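Local coordinates for protein ribose 5-phosphate isomerase RpiB (Thermoanaerobacter tengcongensis, PDB 4EGS) that probably removes phosphate from phosphotyrosine proteins through this low molecular weight phosphatase domain, the N-terminal part of a longer chain that may also interconvert aldoses and ketoses, at residues K103-R106 against E107-K111; R125-V128 against S129-E133; A166-L169 against S170-D174; Y155-P158 against L159-K163. All blocks are in the same frame, centred on the assembly; numbering follows the deposited sequence.

Interaction 1: K103-R106 against E107-K111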
# COMPACT_ATOMS: atom_id res chain seq x y z
N LYS A 103 20.14 7.69 13.40
CA LYS A 103 19.17 8.35 14.26
C LYS A 103 18.64 7.37 15.30
O LYS A 103 18.26 6.24 14.96
CB LYS A 103 17.99 8.88 13.43
CG LYS A 103 18.38 9.50 12.10
CD LYS A 103 18.86 10.93 12.24
CE LYS A 103 19.14 11.53 10.88
NZ LYS A 103 19.48 12.97 10.95
N SER A 104 18.61 7.79 16.56
CA SER A 104 18.02 6.97 17.62
C SER A 104 16.50 7.15 17.60
O SER A 104 16.00 8.26 17.41
CB SER A 104 18.59 7.35 18.99
OG SER A 104 18.06 6.52 20.01
N LEU A 105 15.78 6.05 17.77
CA LEU A 105 14.33 6.05 17.65
C LEU A 105 13.65 6.87 18.76
O LEU A 105 14.00 6.75 19.94
CB LEU A 105 13.80 4.62 17.62
CG LEU A 105 12.36 4.41 17.13
CD1 LEU A 105 12.28 3.20 16.22
CD2 LEU A 105 11.41 4.24 18.31
N ARG A 106 12.69 7.70 18.36
CA ARG A 106 11.95 8.54 19.29
C ARG A 106 10.47 8.19 19.23
O ARG A 106 10.10 7.05 18.96
CB ARG A 106 12.14 10.01 18.92
CG ARG A 106 13.53 10.36 18.43
CD ARG A 106 13.50 11.58 17.53
NE ARG A 106 14.67 11.66 16.66
CZ ARG A 106 14.80 11.00 15.52
NH1 ARG A 106 13.83 10.20 15.10
NH2 ARG A 106 15.90 11.13 14.79
N GLU A 107 9.62 9.18 19.49
CA GLU A 107 8.18 8.98 19.38
C GLU A 107 7.68 9.56 18.06
O GLU A 107 6.58 9.23 17.60
CB GLU A 107 7.45 9.62 20.56
CG GLU A 107 6.17 8.90 20.94
CD GLU A 107 5.27 9.72 21.84
OE1 GLU A 107 4.43 9.13 22.55
OE2 GLU A 107 5.41 10.96 21.84
N GLU A 108 8.49 10.42 17.45
CA GLU A 108 8.14 11.07 16.20
C GLU A 108 8.05 10.07 15.05
O GLU A 108 7.18 10.18 14.18
CB GLU A 108 9.17 12.15 15.86
CG GLU A 108 8.58 13.50 15.50
CD GLU A 108 9.64 14.56 15.25
OE1 GLU A 108 9.50 15.68 15.78
OE2 GLU A 108 10.61 14.27 14.52
N ASP A 109 8.96 9.10 15.04
CA ASP A 109 9.05 8.14 13.95
C ASP A 109 7.95 7.08 14.00
O ASP A 109 7.44 6.66 12.96
CB ASP A 109 10.42 7.46 13.94
CG ASP A 109 11.38 8.05 14.95
OD1 ASP A 109 10.93 8.38 16.07
OD2 ASP A 109 12.58 8.19 14.63
N LEU A 110 7.59 6.65 15.21
CA LEU A 110 6.59 5.60 15.37
C LEU A 110 5.18 6.05 15.01
O LEU A 110 4.43 5.32 14.37
CB LEU A 110 6.62 5.05 16.80
CG LEU A 110 7.18 3.63 16.95
CD1 LEU A 110 8.48 3.49 16.18
CD2 LEU A 110 7.38 3.28 18.41
N LYS A 111 4.83 7.27 15.42
CA LYS A 111 3.51 7.83 15.12
C LYS A 111 3.31 8.05 13.62
O LYS A 111 2.24 7.78 13.08
CB LYS A 111 3.31 9.15 15.86
CG LYS A 111 3.05 9.00 17.35
CD LYS A 111 3.10 10.36 18.04
CE LYS A 111 2.51 10.30 19.44
NZ LYS A 111 1.04 10.05 19.40
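Asp109 OD1 accepts the backbone N-H of Arg106 at 3.0 Å from Arg106 N. The donor arrives from above the carboxylate plane, 37° out of it. The other oxygen of the same group, Asp109 OD2, forms a salt bridge with Arg106 NH1. Its modelled separation of 2.4 Å is too short to be taken literally, but the partnership is supported by the planes: guanidinium and carboxylate lie only 17° apart, with Asp109 at the edge of the guanidinium. As modelled, one arginine reaches both oxygens of a buried aspartate, the main-chain bond being the sound half of the pair and the side-chain distance the doubtful one. The arginine folds back to do so: its CG is swung to the N side of CA (chi1 -37°), and the chain then runs extended to NE. Ser104 O sits 3.5 Å above the centre of the guanidinium, over one face. Glu108 OE2, 5.2 Å from Arg106 NH1, may add a weaker electrostatic pull.

Residues 103-106 form the loop that leads into helix 108-112, which precedes strand 115-118 in the alpha/beta fold of the low molecular weight phosphatases. Lys103 and Leu105 also make backbone hydrogen bonds with Gly72, tying the loop to the end of strand 67-72. Next to the polar pair, Leu105 and Leu110 make the apolar part of the contact. Leu110 CD1 lies 3.7 Å from Leu105 CD2 and 3.8 Å from Leu105 CD1, the side chains crossing at about a right angle. Leu105 also touches Val40, and Leu110 touches Leu38, both on strand 36-41.

Interaction 2: R125-V128 against S129-E133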
# COMPACT_ATOMS: atom_id res chain seq x y z
N ARG A 125 10.83 -6.95 19.80
CA ARG A 125 10.46 -7.11 21.20
C ARG A 125 10.74 -5.85 22.02
O ARG A 125 9.91 -5.42 22.82
CB ARG A 125 11.18 -8.30 21.83
CG ARG A 125 11.01 -8.36 23.34
CD ARG A 125 11.36 -9.71 23.92
NE ARG A 125 10.87 -9.84 25.29
CZ ARG A 125 9.64 -10.23 25.60
NH1 ARG A 125 8.77 -10.54 24.65
NH2 ARG A 125 9.27 -10.30 26.88
N SER A 126 11.91 -5.26 21.81
CA SER A 126 12.30 -4.03 22.50
C SER A 126 11.27 -2.93 22.29
O SER A 126 10.91 -2.22 23.23
CB SER A 126 13.67 -3.56 22.01
OG SER A 126 14.00 -2.30 22.56
N LEU A 127 10.78 -2.82 21.06
CA LEU A 127 9.78 -1.81 20.72
C LEU A 127 8.43 -2.10 21.38
O LEU A 127 7.87 -1.24 22.06
CB LEU A 127 9.63 -1.70 19.20
CG LEU A 127 10.82 -1.11 18.44
CD1 LEU A 127 10.70 -1.36 16.95
CD2 LEU A 127 10.96 0.38 18.72
N VAL A 128 7.91 -3.32 21.19
CA VAL A 128 6.58 -3.66 21.69
C VAL A 128 6.47 -3.67 23.22
O VAL A 128 5.41 -3.38 23.77
CB VAL A 128 6.06 -5.01 21.12
CG1 VAL A 128 5.87 -4.91 19.62
CG2 VAL A 128 7.01 -6.15 21.47
N SER A 129 7.56 -4.00 23.90
CA SER A 129 7.58 -3.99 25.36
C SER A 129 7.47 -2.56 25.86
O SER A 129 6.72 -2.27 26.80
CB SER A 129 8.86 -4.64 25.89
OG SER A 129 10.00 -3.89 25.54
N GLN A 130 8.21 -1.67 25.23
CA GLN A 130 8.22 -0.26 25.60
C GLN A 130 7.04 0.50 25.00
O GLN A 130 6.46 1.37 25.64
CB GLN A 130 9.54 0.38 25.16
CG GLN A 130 9.47 1.88 24.96
CD GLN A 130 10.66 2.59 25.55
OE1 GLN A 130 11.74 2.61 24.96
NE2 GLN A 130 10.47 3.19 26.72
N TYR A 131 6.68 0.16 23.76
CA TYR A 131 5.60 0.84 23.06
C TYR A 131 4.42 -0.08 22.78
O TYR A 131 4.25 -0.54 21.65
CB TYR A 131 6.10 1.44 21.75
CG TYR A 131 7.28 2.37 21.89
CD1 TYR A 131 7.12 3.64 22.44
CD2 TYR A 131 8.55 2.00 21.48
CE1 TYR A 131 8.19 4.51 22.57
CE2 TYR A 131 9.63 2.86 21.60
CZ TYR A 131 9.44 4.11 22.15
OH TYR A 131 10.51 4.97 22.28
N PRO A 132 3.59 -0.36 23.80
CA PRO A 132 2.41 -1.18 23.57
C PRO A 132 1.35 -0.38 22.82
O PRO A 132 1.31 0.84 22.95
CB PRO A 132 1.92 -1.50 24.99
CG PRO A 132 3.03 -1.06 25.91
CD PRO A 132 3.70 0.06 25.21
N GLU A 133 0.53 -1.07 22.03
CA GLU A 133 -0.52 -0.44 21.21
C GLU A 133 0.02 0.38 20.04
O GLU A 133 -0.74 0.90 19.23
CB GLU A 133 -1.52 0.35 22.07
CG GLU A 133 -2.43 -0.52 22.93
CD GLU A 133 -1.69 -1.19 24.08
OE1 GLU A 133 -1.06 -0.46 24.88
OE2 GLU A 133 -1.74 -2.43 24.19
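Tyr131 N donates to Leu127 O across a short 2.5 Å, with the donor almost in line with the carbonyl (C=O...N 169°). This closes helix 121-130, since Tyr131 is the first residue to depart from helical backbone angles. Packing is tight where Tyr131 CB lies 3.2 Å from the main-chain Leu127 O; the side chains meet less closely, Leu127 CD2 being 4.0 Å from both Tyr131 CD2 and CE2. Tyr131 CG points away from its own carbonyl carbon (chi1 -56°), which lays the ring along Leu127, and Gln130 CG lies 3.4 Å above the ring centre. Were Tyr131 replaced by alanine, Leu127 CD2 and Gln130 CG would probably lose the ring they rest on, opening a gap beside Leu105.

The other flank, with Arg125, Ser129 and Gln130 exposed, is looser. The bond from Gln130 N to Ser126 O is weak at 3.4 Å, and Ser129 OG, in the conformer described, lies near both Arg125 O and Ser126 O, its choice of acceptor unsettled. The exception is Ser129 N, soundly bonded to Arg125 O at 3.0 Å.

Within the beta-alpha-beta unit of strand 115-118, helix 121-130 and strand 138-140, Leu127 and Val128 rest on Ile138 of the last strand.

Interaction 3: A166-L169 against S170-D174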
# COMPACT_ATOMS: atom_id res chain seq x y z
N ALA A 166 22.66 -7.88 1.82
CA ALA A 166 22.02 -7.03 0.83
C ALA A 166 21.06 -7.81 -0.07
O ALA A 166 20.00 -7.31 -0.43
CB ALA A 166 23.08 -6.30 -0.00
N GLU A 167 21.46 -9.03 -0.43
CA GLU A 167 20.63 -9.89 -1.28
C GLU A 167 19.35 -10.30 -0.56
O GLU A 167 18.26 -10.23 -1.13
CB GLU A 167 21.42 -11.13 -1.69
CG GLU A 167 22.69 -10.85 -2.46
CD GLU A 167 23.65 -12.02 -2.37
OE1 GLU A 167 24.71 -11.99 -3.02
OE2 GLU A 167 23.33 -12.98 -1.63
N GLU A 168 19.49 -10.72 0.70
CA GLU A 168 18.34 -11.13 1.50
C GLU A 168 17.36 -9.97 1.64
O GLU A 168 16.16 -10.13 1.45
CB GLU A 168 18.76 -11.64 2.87
CG GLU A 168 17.59 -11.94 3.80
CD GLU A 168 17.98 -12.73 5.03
OE1 GLU A 168 18.95 -13.52 4.96
OE2 GLU A 168 17.31 -12.57 6.08
N LEU A 169 17.89 -8.79 1.95
CA LEU A 169 17.09 -7.58 2.09
C LEU A 169 16.35 -7.25 0.79
O LEU A 169 15.17 -6.92 0.81
CB LEU A 169 17.97 -6.41 2.52
CG LEU A 169 17.68 -5.79 3.89
CD1 LEU A 169 17.28 -6.86 4.90
CD2 LEU A 169 18.89 -5.02 4.38
N SER A 170 17.06 -7.35 -0.33
CA SER A 170 16.48 -7.07 -1.63
C SER A 170 15.36 -8.05 -1.96
O SER A 170 14.37 -7.69 -2.58
CB SER A 170 17.55 -7.11 -2.72
OG SER A 170 18.56 -6.14 -2.49
N GLY A 171 15.54 -9.30 -1.54
CA GLY A 171 14.55 -10.33 -1.77
C GLY A 171 13.34 -10.16 -0.88
O GLY A 171 12.20 -10.34 -1.32
N LEU A 172 13.58 -9.81 0.38
CA LEU A 172 12.50 -9.60 1.34
C LEU A 172 11.68 -8.36 1.01
O LEU A 172 10.46 -8.36 1.17
CB LEU A 172 13.07 -9.48 2.76
CG LEU A 172 13.72 -10.72 3.36
CD1 LEU A 172 14.35 -10.38 4.70
CD2 LEU A 172 12.70 -11.84 3.52
N ILE A 173 12.36 -7.31 0.55
CA ILE A 173 11.68 -6.07 0.19
C ILE A 173 10.82 -6.26 -1.07
O ILE A 173 9.79 -5.61 -1.24
CB ILE A 173 12.67 -4.88 0.08
CG1 ILE A 173 12.72 -4.10 1.40
CG2 ILE A 173 12.28 -3.93 -1.03
CD1 ILE A 173 13.97 -4.33 2.21
N ASP A 174 11.25 -7.17 -1.94
CA ASP A 174 10.44 -7.56 -3.10
C ASP A 174 9.08 -8.08 -2.65
O ASP A 174 8.04 -7.71 -3.21
CB ASP A 174 11.16 -8.62 -3.94
CG ASP A 174 12.13 -8.02 -4.93
OD1 ASP A 174 12.02 -6.81 -5.22
OD2 ASP A 174 13.00 -8.76 -5.44
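The backbone from Ala166 to Asp174 is uninterrupted alpha helix, its i to i+4 bonds including Leu172 N to Glu168 O and Ile173 N to Leu169 O, both 2.8 Å, with N-H...O angles of 157° and 156°. In one of two modelled conformers, Ser170 adds a side-chain bond to this ladder: Ser170 OG donates to Ala166 O at 2.8 Å, while Ser170 N donates to the same oxygen at 2.9 Å. The two donors come from opposite faces of the carbonyl plane, so in that conformer Ala166 O takes two donors. The hydroxyl gets there because OG is trans to the carbonyl carbon (chi1 -61°), directed back toward the preceding turn.

Along another flank Glu168 and Leu172 lie side by side and point the same way. The aliphatic part of the glutamate does the packing, Glu168 CG being 3.7 Å from Leu172 CD1, and its extended chain carries OE2 onward to a salt bridge with Lys142. Helix 159-179, predicted as coiled coil, here packs as the C-terminal helix of the phosphatase domain. Leu169 meets Ala51 and Ile173 meets Ile54, both on helix 47-61, while Ala166 and Ser170 touch Tyr93 of helix 83-93. The side chain of Leu169 comes within about 5 Å of that of Arg47, a predicted active-site residue that lines the bicarbonate pocket. Leu169 and Ile173 share this inward-facing flank, where Ile173 CD1 sits close over the main chain, 3.2 Å from Leu169 O, and more distantly against Leu169 CG at 4.3 Å.

Interaction 4: Y155-P158 against L159-K163; sequences YGMP and LEVYK
Leu159 opens helix 159-179 directly after Pro158, the residue at the N-cap position; Leu159 CB lies 3.7 Å from Pro158 C, and its side chain reaches Glu87 and Lys91 on helix 83-93. Glu160 turns its carboxylate away from the loop 155-158. Val161 returns to it. Val161 N donates to Pro158 O at 2.9 Å, an i to i+3 bond in the first turn, but from 46° above the carbonyl plane and with a bent N-H...O angle of 135°. Its side chain packs on Met157, with Val161 CB 3.5 Å from Met157 CB, and Val161 CG2 lies 4.0 Å from Pro158 CD.

Tyr162 N also points to Pro158 O, a weak bond at 3.4 Å although fairly straight. With CG beside the backbone N (chi1 -87°), the ring swings back along the loop and presents its edge to two carbonyl oxygens, Met157 O and Pro158 O, both in the ring plane; Met157 O is 3.3 Å from Tyr162 CE1. Beyond it the hydroxyl makes a weak hydrogen bond with Ser82, and the ring touches Cys46 of the bicarbonate pocket. If the ring were cut back to an alanine here, Met157 O is likely to lose its edge contact and Ser82 this weak partner. Lys163 reaches back along the helix, its NZ 3.5 Å from Glu160 OE2 in a salt bridge with a weak hydrogen bond.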
# COMPACT_ATOMS: atom_id res chain seq x y z
N TYR A 155 28.16 -6.46 11.04
CA TYR A 155 29.12 -5.63 11.77
C TYR A 155 30.57 -6.09 11.60
O TYR A 155 30.96 -7.14 12.11
CB TYR A 155 28.75 -5.59 13.27
CG TYR A 155 28.99 -4.26 13.92
CD1 TYR A 155 30.10 -4.05 14.74
CD2 TYR A 155 28.10 -3.21 13.72
CE1 TYR A 155 30.33 -2.83 15.34
CE2 TYR A 155 28.31 -1.96 14.32
CZ TYR A 155 29.44 -1.79 15.13
OH TYR A 155 29.69 -0.57 15.73
N GLY A 156 31.38 -5.31 10.89
CA GLY A 156 32.79 -5.60 10.74
C GLY A 156 33.09 -6.85 9.94
O GLY A 156 34.23 -7.33 9.89
N MET A 157 32.06 -7.39 9.30
CA MET A 157 32.19 -8.59 8.50
C MET A 157 32.73 -8.26 7.11
O MET A 157 32.58 -7.13 6.65
CB MET A 157 30.84 -9.30 8.39
CG MET A 157 30.25 -9.76 9.72
SD MET A 157 31.25 -11.01 10.55
CE MET A 157 32.16 -10.02 11.73
N PRO A 158 33.36 -9.24 6.45
CA PRO A 158 33.82 -9.07 5.07
C PRO A 158 32.69 -8.67 4.13
O PRO A 158 31.52 -8.93 4.44
CB PRO A 158 34.34 -10.46 4.71
CG PRO A 158 34.77 -11.04 6.01
CD PRO A 158 33.79 -10.53 7.02
N LEU A 159 33.02 -8.07 3.00
CA LEU A 159 32.02 -7.55 2.06
C LEU A 159 31.02 -8.60 1.59
O LEU A 159 29.86 -8.28 1.34
CB LEU A 159 32.69 -6.89 0.86
CG LEU A 159 32.57 -5.36 0.77
CD1 LEU A 159 33.07 -4.86 -0.57
CD2 LEU A 159 31.13 -4.92 1.02
N GLU A 160 31.48 -9.84 1.47
CA GLU A 160 30.61 -10.94 1.05
C GLU A 160 29.43 -11.11 2.00
O GLU A 160 28.32 -11.46 1.58
CB GLU A 160 31.40 -12.24 0.94
CG GLU A 160 32.02 -12.46 -0.43
CD GLU A 160 30.98 -12.73 -1.50
OE1 GLU A 160 29.88 -13.19 -1.16
OE2 GLU A 160 31.28 -12.48 -2.69
N VAL A 161 29.67 -10.87 3.29
CA VAL A 161 28.61 -10.94 4.29
C VAL A 161 27.65 -9.76 4.11
O VAL A 161 26.43 -9.93 4.19
CB VAL A 161 29.18 -10.92 5.72
CG1 VAL A 161 28.08 -11.17 6.73
CG2 VAL A 161 30.28 -11.95 5.86
N TYR A 162 28.21 -8.58 3.88
CA TYR A 162 27.42 -7.40 3.55
C TYR A 162 26.65 -7.65 2.27
O TYR A 162 25.51 -7.21 2.11
CB TYR A 162 28.31 -6.17 3.38
CG TYR A 162 28.60 -5.42 4.66
CD1 TYR A 162 29.70 -5.74 5.44
CD2 TYR A 162 27.78 -4.38 5.08
CE1 TYR A 162 29.98 -5.05 6.61
CE2 TYR A 162 28.04 -3.69 6.25
CZ TYR A 162 29.14 -4.02 7.01
OH TYR A 162 29.41 -3.34 8.17
N LYS A 163 27.29 -8.37 1.35
CA LYS A 163 26.68 -8.69 0.06
C LYS A 163 25.51 -9.64 0.25
O LYS A 163 24.44 -9.44 -0.33
CB LYS A 163 27.72 -9.31 -0.87
CG LYS A 163 27.23 -9.52 -2.30
CD LYS A 163 28.30 -10.17 -3.18
CE LYS A 163 29.44 -9.21 -3.50
NZ LYS A 163 30.47 -9.09 -2.42

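Along the chain the order is interaction 1, 2, 4, 3, each closed before the next opens. Interactions 1 and 2, centres 13 Å apart, touch directly: Leu110 CD2 is 3.5 Å from Tyr131 CD2, and Leu105 CD2 is 3.9 Å from Leu127 CD2, so the lead-in and body of helix 108-112 and the C-terminal end of helix 121-130 share one apolar patch. Interactions 4 and 3 are successive parts of helix 159-179, centres 15 Å apart. The centres of interactions 1 and 3 are about 24 Å apart, on opposite sides of the chain's centre. Leu105, Leu127 and Leu169 have side chains about 8 to 9 Å from that of Cys41, the predicted nucleophile ending strand 36-41.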